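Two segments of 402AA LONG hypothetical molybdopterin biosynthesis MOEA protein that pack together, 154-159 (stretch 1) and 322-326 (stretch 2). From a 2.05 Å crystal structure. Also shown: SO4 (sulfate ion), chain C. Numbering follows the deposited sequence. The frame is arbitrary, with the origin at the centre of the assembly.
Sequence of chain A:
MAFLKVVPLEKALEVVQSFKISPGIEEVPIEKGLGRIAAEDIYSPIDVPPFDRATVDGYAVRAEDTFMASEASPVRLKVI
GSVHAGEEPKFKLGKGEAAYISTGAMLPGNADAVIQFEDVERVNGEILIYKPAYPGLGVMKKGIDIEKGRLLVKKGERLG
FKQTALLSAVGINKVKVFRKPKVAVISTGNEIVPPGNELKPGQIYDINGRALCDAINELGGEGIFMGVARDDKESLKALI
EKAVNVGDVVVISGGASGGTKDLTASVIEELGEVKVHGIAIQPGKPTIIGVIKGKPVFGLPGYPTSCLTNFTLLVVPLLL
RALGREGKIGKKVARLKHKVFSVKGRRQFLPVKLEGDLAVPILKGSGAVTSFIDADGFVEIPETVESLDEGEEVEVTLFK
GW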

ATOM      1  N   LYS A 154       5.177  -7.407  -4.788  1.00 31.51           N
ATOM      2  CA  LYS A 154       6.458  -6.816  -4.385  1.00 26.98           C
ATOM      3  C   LYS A 154       6.553  -6.573  -2.888  1.00 29.09           C
ATOM      4  O   LYS A 154       5.544  -6.405  -2.208  1.00 27.87           O
ATOM      5  N   LYS A 155       7.778  -6.539  -2.379  1.00 27.94           N
ATOM      6  CA  LYS A 155       7.983  -6.255  -0.968  1.00 26.98           C
ATOM      7  C   LYS A 155       7.449  -4.837  -0.778  1.00 24.64           C
ATOM      8  O   LYS A 155       7.678  -3.975  -1.623  1.00 27.90           O
ATOM      9  N   GLY A 156       6.724  -4.604   0.310  1.00 32.25           N
ATOM     10  CA  GLY A 156       6.200  -3.273   0.562  1.00 33.27           C
ATOM     11  C   GLY A 156       4.879  -2.981  -0.124  1.00 43.37           C
ATOM     12  O   GLY A 156       4.323  -1.891   0.019  1.00 35.60           O
ATOM     13  N   GLU A 157       4.362  -3.950  -0.868  1.00 27.32           N
ATOM     14  CA  GLU A 157       3.099  -3.748  -1.561  1.00 27.32           C
ATOM     15  C   GLU A 157       1.932  -4.027  -0.631  1.00 24.20           C
ATOM     16  O   GLU A 157       1.979  -4.966   0.164  1.00 22.86           O
ATOM     17  N   ARG A 158       0.888  -3.205  -0.720  1.00 23.14           N
ATOM     18  CA  ARG A 158      -0.299  -3.407   0.102  1.00 24.97           C
ATOM     19  C   ARG A 158      -1.149  -4.476  -0.574  1.00 22.70           C
ATOM     20  O   ARG A 158      -1.294  -4.467  -1.793  1.00 22.35           O
ATOM     21  N   LEU A 159      -1.719  -5.387   0.207  1.00 19.80           N
ATOM     22  CA  LEU A 159      -2.545  -6.442  -0.369  1.00 20.67           C
ATOM     23  C   LEU A 159      -4.010  -6.037  -0.503  1.00 20.89           C
ATOM     24  O   LEU A 159      -4.757  -6.044   0.476  1.00 27.20           O
ATOM     25  N   ALA A 322       9.891   1.481   7.334  1.00 29.13           N
ATOM     26  CA  ALA A 322       9.734   0.308   8.181  1.00 31.67           C
ATOM     27  C   ALA A 322       8.821  -0.713   7.497  1.00 33.47           C
ATOM     28  O   ALA A 322       8.858  -1.902   7.814  1.00 31.02           O
ATOM     29  N   LEU A 323       8.001  -0.241   6.563  1.00 26.05           N
ATOM     30  CA  LEU A 323       7.073  -1.115   5.851  1.00 37.04           C
ATOM     31  C   LEU A 323       7.543  -1.404   4.429  1.00 33.54           C
ATOM     32  O   LEU A 323       6.755  -1.832   3.586  1.00 33.13           O
ATOM     33  N   GLY A 324       8.827  -1.161   4.171  1.00 29.87           N
ATOM     34  CA  GLY A 324       9.382  -1.398   2.852  1.00 30.50           C
ATOM     35  C   GLY A 324       8.777  -0.500   1.794  1.00 36.41           C
ATOM     36  O   GLY A 324       8.867  -0.782   0.600  1.00 41.74           O
ATOM     37  N   ARG A 325       8.158   0.588   2.234  1.00 41.86           N
ATOM     38  CA  ARG A 325       7.520   1.540   1.331  1.00 46.19           C
ATOM     39  C   ARG A 325       8.415   2.764   1.200  1.00 64.19           C
ATOM     40  O   ARG A 325       7.993   3.802   0.691  1.00 64.18           O
ATOM     41  N   GLU A 326       9.646   2.632   1.684  1.00 76.81           N
ATOM     42  CA  GLU A 326      10.627   3.710   1.643  1.00 88.46           C
ATOM     43  C   GLU A 326      10.594   4.483   0.330  1.00 90.23           C
ATOM     44  O   GLU A 326      11.256   4.118  -0.641  1.00 93.03           O
TER

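The two stretches meet in a small, largely polar contact, in which two glycines bring the backbones together and the side chain of Arg325 reaches across to a carbonyl group and a bound sulfate. Stretch 1 opens with a type II beta turn from Lys154 to Glu157, closed by a hydrogen bond from Glu157 N to Lys154 O (3.0 Å). The Glu157 side chain, whose CA-to-CB bond points away from stretch 2, braces the same turn by accepting a hydrogen bond at OE1 from Lys154 N (2.9 Å). Gly156 faces Gly324, with their CA atoms 4.3 Å apart, and Gly156 CA makes a CA-H...O contact with Leu323 O at 3.4 Å. A CB on Gly156 would clash with Gly324 O, so the close approach depends on its absence; the backbone angles of Gly156 also call for glycine. Lys155 is extended, with all four chi angles t, and its CA-to-CB bond points sideways to stretch 2.

The CA-to-CB bond of Arg325 points sideways, but with chi1 m, chi2 at -103° and chi3 m its end comes nearer to stretch 1. Its NH1 donates a nearly straight hydrogen bond to Gly156 O (2.9 Å), although the position of that oxygen is less certain because it lies too close to a neighbouring atom in the model. NH1 of Arg325 also bonds to sulfate O2 (2.9 Å) and weakly to sulfate O3 (3.3 Å). Arg158 N donates to the same sulfate O2 (2.7 Å), so the anion, probably from the crystallisation liquor, links both stretches. The CA-to-CB bond of Arg158 points sideways (chi1 and chi2 t, chi3 m), and its NH2 lies 4.1 Å from Arg325 NH2. Water 1 bridges these like-charged groups, accepting from Arg158 NE (2.8 Å) and Arg325 NH2 (3.0 Å) while donating to sulfate O3 (3.2 Å).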

ATOM      1  CB  LYS A 154       6.688  -5.464  -5.066  1.00 30.33           C
ATOM      2  CG  LYS A 154       6.937  -5.495  -6.557  1.00 47.03           C
ATOM      3  CD  LYS A 154       7.243  -4.086  -7.061  1.00 46.29           C
ATOM      4  CE  LYS A 154       7.379  -4.041  -8.578  1.00 58.77           C
ATOM      5  NZ  LYS A 154       8.490  -4.901  -9.073  1.00 65.74           N
ATOM      6  CB  LYS A 155       9.474  -6.285  -0.634  1.00 27.00           C
ATOM      7  CG  LYS A 155       9.810  -5.863   0.788  1.00 30.55           C
ATOM      8  CD  LYS A 155      11.319  -5.774   0.976  1.00 36.15           C
ATOM      9  CE  LYS A 155      11.684  -5.326   2.378  1.00 46.12           C
ATOM     10  NZ  LYS A 155      13.161  -5.282   2.561  1.00 54.23           N
ATOM     11  CB  GLU A 157       3.003  -4.675  -2.773  1.00 30.56           C
ATOM     12  CG  GLU A 157       1.837  -4.362  -3.694  1.00 32.01           C
ATOM     13  CD  GLU A 157       1.764  -5.309  -4.884  1.00 44.19           C
ATOM     14  OE1 GLU A 157       2.828  -5.800  -5.316  1.00 33.56           O
ATOM     15  OE2 GLU A 157       0.650  -5.550  -5.395  1.00 38.57           O
ATOM     16  CB  ARG A 158      -1.113  -2.116   0.212  1.00 28.82           C
ATOM     17  CG  ARG A 158      -2.348  -2.252   1.103  1.00 38.83           C
ATOM     18  CD  ARG A 158      -3.162  -0.960   1.140  1.00 47.52           C
ATOM     19  NE  ARG A 158      -2.433   0.157   1.743  1.00 54.75           N
ATOM     20  CZ  ARG A 158      -2.191   0.288   3.046  1.00 57.44           C
ATOM     21  NH1 ARG A 158      -2.619  -0.630   3.904  1.00 55.58           N
ATOM     22  NH2 ARG A 158      -1.523   1.345   3.492  1.00 52.27           N
ATOM     23  CB  LEU A 159      -2.442  -7.718   0.471  1.00 16.66           C
ATOM     24  CG  LEU A 159      -1.028  -8.249   0.735  1.00 21.30           C
ATOM     25  CD1 LEU A 159      -1.100  -9.434   1.685  1.00 19.16           C
ATOM     26  CD2 LEU A 159      -0.367  -8.651  -0.573  1.00 21.31           C
ATOM     27  CB  ALA A 322       9.138   0.708   9.507  1.00 24.76           C
ATOM     28  CB  LEU A 323       5.682  -0.472   5.817  1.00 28.95           C
ATOM     29  CG  LEU A 323       5.001  -0.290   7.172  1.00 28.46           C
ATOM     30  CD1 LEU A 323       3.786   0.602   7.017  1.00 27.48           C
ATOM     31  CD2 LEU A 323       4.614  -1.640   7.744  1.00 25.78           C
ATOM     32  CB  ARG A 325       6.172   1.975   1.899  1.00 48.09           C
ATOM     33  CG  ARG A 325       5.414   0.874   2.609  1.00 58.00           C
ATOM     34  CD  ARG A 325       4.296   0.340   1.756  1.00 49.09           C
ATOM     35  NE  ARG A 325       3.215   1.307   1.593  1.00 42.36           N
ATOM     36  CZ  ARG A 325       2.259   1.189   0.681  1.00 50.71           C
ATOM     37  NH1 ARG A 325       2.264   0.146  -0.142  1.00 33.60           N
ATOM     38  NH2 ARG A 325       1.301   2.103   0.589  1.00 45.90           N
ATOM     39  CB  GLU A 326      12.024   3.135   1.902  1.00 94.40           C
ATOM     40  CG  GLU A 326      12.166   1.661   1.546  1.00102.78           C
ATOM     41  CD  GLU A 326      13.263   0.973   2.340  1.00113.20           C
ATOM     42  OE1 GLU A 326      14.434   1.395   2.235  1.00118.80           O
ATOM     43  OE2 GLU A 326      12.952   0.008   3.073  1.00110.77           O
TER
HETATM   44  S   SO4 C1404       0.785  -0.066  -3.347  1.00 73.77           S
HETATM   45  O1  SO4 C1404       2.224   0.065  -4.095  1.00 68.46           O
HETATM   46  O2  SO4 C1404       0.956  -1.149  -2.404  1.00 40.08           O
HETATM   47  O3  SO4 C1404       0.467   1.065  -2.773  1.00 72.81           O
HETATM   48  O4  SO4 C1404      -0.090  -0.494  -4.407  1.00 77.87           O
HETATM   49  O   HOH W   1      -1.571   1.752  -0.340  1.00 57.34           O